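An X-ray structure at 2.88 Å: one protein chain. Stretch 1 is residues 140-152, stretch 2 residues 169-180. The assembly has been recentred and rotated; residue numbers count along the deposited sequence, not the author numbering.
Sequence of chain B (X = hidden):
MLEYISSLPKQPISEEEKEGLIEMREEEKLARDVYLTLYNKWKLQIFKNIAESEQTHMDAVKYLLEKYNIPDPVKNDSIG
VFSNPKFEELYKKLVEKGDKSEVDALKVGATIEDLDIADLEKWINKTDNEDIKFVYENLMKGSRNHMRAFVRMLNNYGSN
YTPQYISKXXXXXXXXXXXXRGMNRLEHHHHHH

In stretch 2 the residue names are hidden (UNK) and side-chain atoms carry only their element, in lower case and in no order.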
# COMPACT_ATOMS: atom_id res chain seq x y z
N MET B 140 -5.05 -5.78 -13.61
CA MET B 140 -5.81 -6.33 -12.49
C MET B 140 -6.33 -7.72 -12.90
O MET B 140 -6.07 -8.72 -12.22
CB MET B 140 -6.96 -5.41 -12.11
CG MET B 140 -7.14 -5.21 -10.64
SD MET B 140 -7.46 -3.46 -10.31
CE MET B 140 -9.26 -3.40 -10.13
N LYS B 141 -7.02 -7.78 -14.03
CA LYS B 141 -7.58 -9.02 -14.54
C LYS B 141 -6.57 -10.16 -14.45
O LYS B 141 -6.83 -11.15 -13.77
CB LYS B 141 -8.07 -8.82 -15.97
CG LYS B 141 -8.73 -10.04 -16.61
CD LYS B 141 -9.99 -9.66 -17.37
CE LYS B 141 -10.97 -8.89 -16.47
NZ LYS B 141 -12.30 -9.57 -16.37
N GLY B 142 -5.42 -9.99 -15.11
CA GLY B 142 -4.33 -10.98 -15.07
C GLY B 142 -3.87 -11.30 -13.66
O GLY B 142 -3.63 -12.44 -13.32
N SER B 143 -3.77 -10.27 -12.83
CA SER B 143 -3.30 -10.42 -11.44
C SER B 143 -4.26 -11.18 -10.55
O SER B 143 -3.83 -11.96 -9.69
CB SER B 143 -2.99 -9.05 -10.81
OG SER B 143 -1.63 -8.69 -10.99
N ARG B 144 -5.55 -10.96 -10.74
CA ARG B 144 -6.56 -11.67 -9.98
C ARG B 144 -6.43 -13.19 -10.19
O ARG B 144 -6.55 -13.97 -9.24
CB ARG B 144 -7.96 -11.16 -10.32
CG ARG B 144 -8.26 -9.78 -9.73
CD ARG B 144 -9.77 -9.50 -9.64
NE ARG B 144 -10.35 -8.89 -10.85
CZ ARG B 144 -10.74 -7.62 -10.93
NH1 ARG B 144 -10.61 -6.81 -9.88
NH2 ARG B 144 -11.27 -7.15 -12.06
N ASN B 145 -6.17 -13.58 -11.44
CA ASN B 145 -5.92 -14.97 -11.80
C ASN B 145 -4.71 -15.57 -11.13
O ASN B 145 -4.70 -16.76 -10.78
CB ASN B 145 -5.75 -15.10 -13.29
CG ASN B 145 -6.99 -15.62 -13.95
OD1 ASN B 145 -8.05 -14.99 -13.86
ND2 ASN B 145 -6.90 -16.79 -14.58
N HIS B 146 -3.68 -14.76 -10.95
CA HIS B 146 -2.48 -15.22 -10.26
C HIS B 146 -2.77 -15.52 -8.78
O HIS B 146 -2.37 -16.57 -8.25
CB HIS B 146 -1.34 -14.22 -10.42
CG HIS B 146 -0.97 -13.95 -11.85
ND1 HIS B 146 -0.54 -12.72 -12.28
CD2 HIS B 146 -1.00 -14.74 -12.94
CE1 HIS B 146 -0.31 -12.77 -13.58
NE2 HIS B 146 -0.58 -13.99 -14.00
N MET B 147 -3.47 -14.60 -8.12
CA MET B 147 -3.98 -14.82 -6.79
C MET B 147 -4.62 -16.21 -6.67
O MET B 147 -4.21 -17.04 -5.85
CB MET B 147 -5.02 -13.75 -6.50
CG MET B 147 -5.51 -13.71 -5.08
SD MET B 147 -4.49 -12.62 -4.09
CE MET B 147 -3.24 -13.77 -3.54
N ARG B 148 -5.63 -16.47 -7.49
CA ARG B 148 -6.33 -17.74 -7.43
C ARG B 148 -5.38 -18.88 -7.69
O ARG B 148 -5.44 -19.91 -7.01
CB ARG B 148 -7.47 -17.79 -8.44
CG ARG B 148 -8.49 -16.72 -8.21
CD ARG B 148 -9.70 -16.92 -9.08
NE ARG B 148 -10.36 -15.65 -9.27
CZ ARG B 148 -10.18 -14.86 -10.32
NH1 ARG B 148 -9.36 -15.23 -11.30
NH2 ARG B 148 -10.82 -13.70 -10.38
N ALA B 149 -4.50 -18.71 -8.67
CA ALA B 149 -3.53 -19.74 -8.97
C ALA B 149 -2.71 -20.08 -7.72
O ALA B 149 -2.53 -21.26 -7.38
CB ALA B 149 -2.64 -19.30 -10.10
N PHE B 150 -2.23 -19.04 -7.02
CA PHE B 150 -1.40 -19.25 -5.84
C PHE B 150 -2.22 -19.78 -4.71
O PHE B 150 -1.77 -20.70 -4.02
CB PHE B 150 -0.68 -17.98 -5.37
CG PHE B 150 0.49 -17.60 -6.22
CD1 PHE B 150 0.62 -16.30 -6.71
CD2 PHE B 150 1.47 -18.53 -6.54
CE1 PHE B 150 1.71 -15.94 -7.51
CE2 PHE B 150 2.56 -18.19 -7.34
CZ PHE B 150 2.68 -16.89 -7.83
N VAL B 151 -3.42 -19.22 -4.51
CA VAL B 151 -4.26 -19.69 -3.43
C VAL B 151 -4.58 -21.17 -3.63
O VAL B 151 -4.45 -21.93 -2.68
CB VAL B 151 -5.53 -18.84 -3.25
CG1 VAL B 151 -6.60 -19.63 -2.47
CG2 VAL B 151 -5.20 -17.58 -2.49
N ARG B 152 -4.94 -21.57 -4.85
CA ARG B 152 -5.31 -22.97 -5.08
C ARG B 152 -4.14 -23.87 -4.76
O ARG B 152 -4.29 -24.91 -4.11
CB ARG B 152 -5.81 -23.24 -6.52
CG ARG B 152 -7.14 -24.08 -6.58
CD ARG B 152 -7.18 -25.36 -5.64
NE ARG B 152 -8.49 -25.59 -5.00
CZ ARG B 152 -8.71 -26.33 -3.89
NH1 ARG B 152 -7.70 -26.94 -3.25
NH2 ARG B 152 -9.95 -26.46 -3.41
N UNK B 169 -12.87 -8.08 2.15
CA UNK B 169 -14.12 -8.16 1.41
C UNK B 169 -13.94 -8.42 -0.06
O UNK B 169 -14.80 -9.06 -0.66
c UNK B 169 -15.00 -6.92 1.63
o UNK B 169 -16.95 -9.39 2.50
c UNK B 169 -16.17 -7.13 2.61
o UNK B 169 -18.06 -7.85 1.34
c UNK B 169 -17.14 -8.20 2.12
N UNK B 170 -12.83 -7.95 -0.64
CA UNK B 170 -12.56 -8.14 -2.07
C UNK B 170 -11.86 -9.46 -2.36
O UNK B 170 -12.27 -10.20 -3.26
o UNK B 170 -10.09 -5.46 -4.37
c UNK B 170 -11.07 -6.08 -4.87
c UNK B 170 -12.23 -6.50 -3.97
c UNK B 170 -11.76 -6.97 -2.62
o UNK B 170 -11.14 -6.39 -6.08
N UNK B 171 -10.80 -9.75 -1.58
CA UNK B 171 -10.11 -11.06 -1.57
C UNK B 171 -11.07 -12.25 -1.69
O UNK B 171 -10.87 -13.11 -2.55
c UNK B 171 -6.73 -14.06 -0.44
c UNK B 171 -9.22 -13.54 0.66
c UNK B 171 -8.61 -12.55 -0.10
c UNK B 171 -9.28 -11.20 -0.30
c UNK B 171 -7.36 -15.03 0.30
c UNK B 171 -8.60 -14.79 0.85
o UNK B 171 -6.76 -16.25 0.49
c UNK B 171 -7.35 -12.82 -0.64
N UNK B 172 -12.11 -12.26 -0.83
CA UNK B 172 -13.13 -13.32 -0.79
C UNK B 172 -13.89 -13.42 -2.11
O UNK B 172 -14.03 -14.51 -2.69
c UNK B 172 -14.14 -13.10 0.36
o UNK B 172 -12.66 -14.83 2.18
o UNK B 172 -12.00 -13.19 3.47
c UNK B 172 -12.69 -13.62 2.51
c UNK B 172 -13.58 -12.60 1.73
N UNK B 173 -14.36 -12.28 -2.59
CA UNK B 173 -15.07 -12.21 -3.86
C UNK B 173 -14.18 -12.62 -5.03
O UNK B 173 -14.68 -13.15 -6.02
o UNK B 173 -16.61 -8.03 -3.58
o UNK B 173 -18.49 -8.87 -2.79
c UNK B 173 -17.29 -9.00 -3.13
c UNK B 173 -16.64 -10.40 -2.94
c UNK B 173 -15.63 -10.80 -4.05
N UNK B 174 -12.87 -12.38 -4.92
CA UNK B 174 -11.89 -12.83 -5.92
C UNK B 174 -11.79 -14.35 -5.98
O UNK B 174 -11.84 -14.94 -7.05
c UNK B 174 -10.47 -12.23 -5.68
c UNK B 174 -10.39 -10.79 -6.21
c UNK B 174 -9.37 -13.07 -6.34
c UNK B 174 -10.28 -9.71 -5.14
N UNK B 175 -11.64 -14.98 -4.82
CA UNK B 175 -11.39 -16.42 -4.79
C UNK B 175 -12.64 -17.26 -5.06
O UNK B 175 -12.56 -18.32 -5.66
c UNK B 175 -11.63 -16.78 -2.28
c UNK B 175 -10.69 -16.88 -3.49
c UNK B 175 -10.95 -17.06 -0.94
c UNK B 175 -9.42 -16.09 -3.28
N UNK B 176 -13.80 -16.78 -4.63
CA UNK B 176 -15.02 -17.55 -4.79
C UNK B 176 -15.68 -17.24 -6.12
O UNK B 176 -16.89 -17.08 -6.22
o UNK B 176 -15.90 -15.96 -3.21
c UNK B 176 -15.96 -17.31 -3.61
N UNK B 177 -14.85 -17.16 -7.16
CA UNK B 177 -15.29 -16.98 -8.54
C UNK B 177 -14.24 -17.63 -9.44
O UNK B 177 -13.14 -17.93 -8.97
c UNK B 177 -15.44 -15.49 -8.87
o UNK B 177 -14.25 -14.76 -8.61
N UNK B 178 -14.54 -17.86 -10.71
CA UNK B 178 -13.63 -18.65 -11.56
C UNK B 178 -12.81 -17.79 -12.53
O UNK B 178 -12.99 -16.57 -12.57
c UNK B 178 -14.36 -19.81 -12.26
o UNK B 178 -15.14 -19.37 -13.37
N UNK B 179 -11.94 -18.44 -13.30
CA UNK B 179 -10.96 -17.81 -14.20
C UNK B 179 -11.52 -16.93 -15.34
O UNK B 179 -12.36 -17.37 -16.13
o UNK B 179 -8.95 -19.10 -13.77
c UNK B 179 -9.34 -18.47 -16.09
c UNK B 179 -9.97 -18.88 -14.75
N UNK B 180 -11.02 -15.69 -15.42
CA UNK B 180 -11.57 -14.67 -16.31
C UNK B 180 -11.07 -14.78 -17.74
O UNK B 180 -9.88 -14.95 -17.96
c UNK B 180 -12.08 -12.90 -14.50
o UNK B 180 -11.36 -11.11 -13.01
o UNK B 180 -10.44 -13.10 -12.78
c UNK B 180 -11.25 -13.28 -15.74
c UNK B 180 -11.24 -12.32 -13.35

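Position 169 carries three side-chain carbons in line, the last bearing two oxygens: a carboxylate, Glu 169. It lies out of reach of stretch 1, where a charged chain is at ease. Position 170 repeats the pattern, three carbons and two terminal oxygens, so it is Glu 170. Its CB points toward stretch 1, and OE1 stands 3.9 Å from Arg 144 NH1, a long salt bridge.

Position 171 shows one carbon, then a six-carbon ring bearing one oxygen: Tyr 171. The buried ring suits apolar company: CD1 is 4.5 Å from Met 147 SD, and CZ is 4.4 Å from Val 151 CG2. Positions 172 and 173 each have three carbons ending in two oxygens, giving Glu 172 and Glu 173, neither of which touches stretch 1.

Position 174 has four carbons, forked at the first, with one arm two carbons long: Ile 174. Buried, it packs CG2 against Met 147 CG at 4.1 Å, and CG1 lies 3.7 Å from Arg 144 CD, the aliphatic part of that arginine. Position 175 has the same forked set and is Ile 175; its CA is 5.9 Å from the CA of Arg 148, but its CG2 comes no closer than 4.5 Å to Val 151 CG2.

At 176 there is one carbon and one oxygen: Ser 176, the first residue to leave helical geometry. Its OG makes a very short 2.4 Å hydrogen bond to Glu 172 O, a use for a small hydroxyl at a helix end. Position 177, again one carbon and one oxygen, is Ser 177, whose backbone O lies 3.6 Å from Arg 148 CD. Position 178 has the same two atoms; Ser 178 points its CB away, while its O lies over one face of the Arg 148 guanidinium.

Position 179 has a carbon carrying one oxygen and one carbon: Thr 179, with OG1 3.2 Å from Asn 145 ND2. Position 180 has three carbons and two terminal oxygens beside basic groups of stretch 1, and is Glu 180. Its OE2 accepts from Arg 148 NH2 at 2.5 Å and its OE1 from Arg 144 NE at 3.3 Å, both within salt bridges; Lys 141 NZ is a longer 3.8 Å from OE1.

The helices cross at 79°. Met 147 and Val 151 meet Tyr 171 and Ile 174 in an apolar patch, while Arg 148 ties helix end to loop: its NE donates to Ile 174 O at 2.8 Å, and its guanidinium also binds Glu 180.

Stretch 2 169-180: EEYEEIISSSTE
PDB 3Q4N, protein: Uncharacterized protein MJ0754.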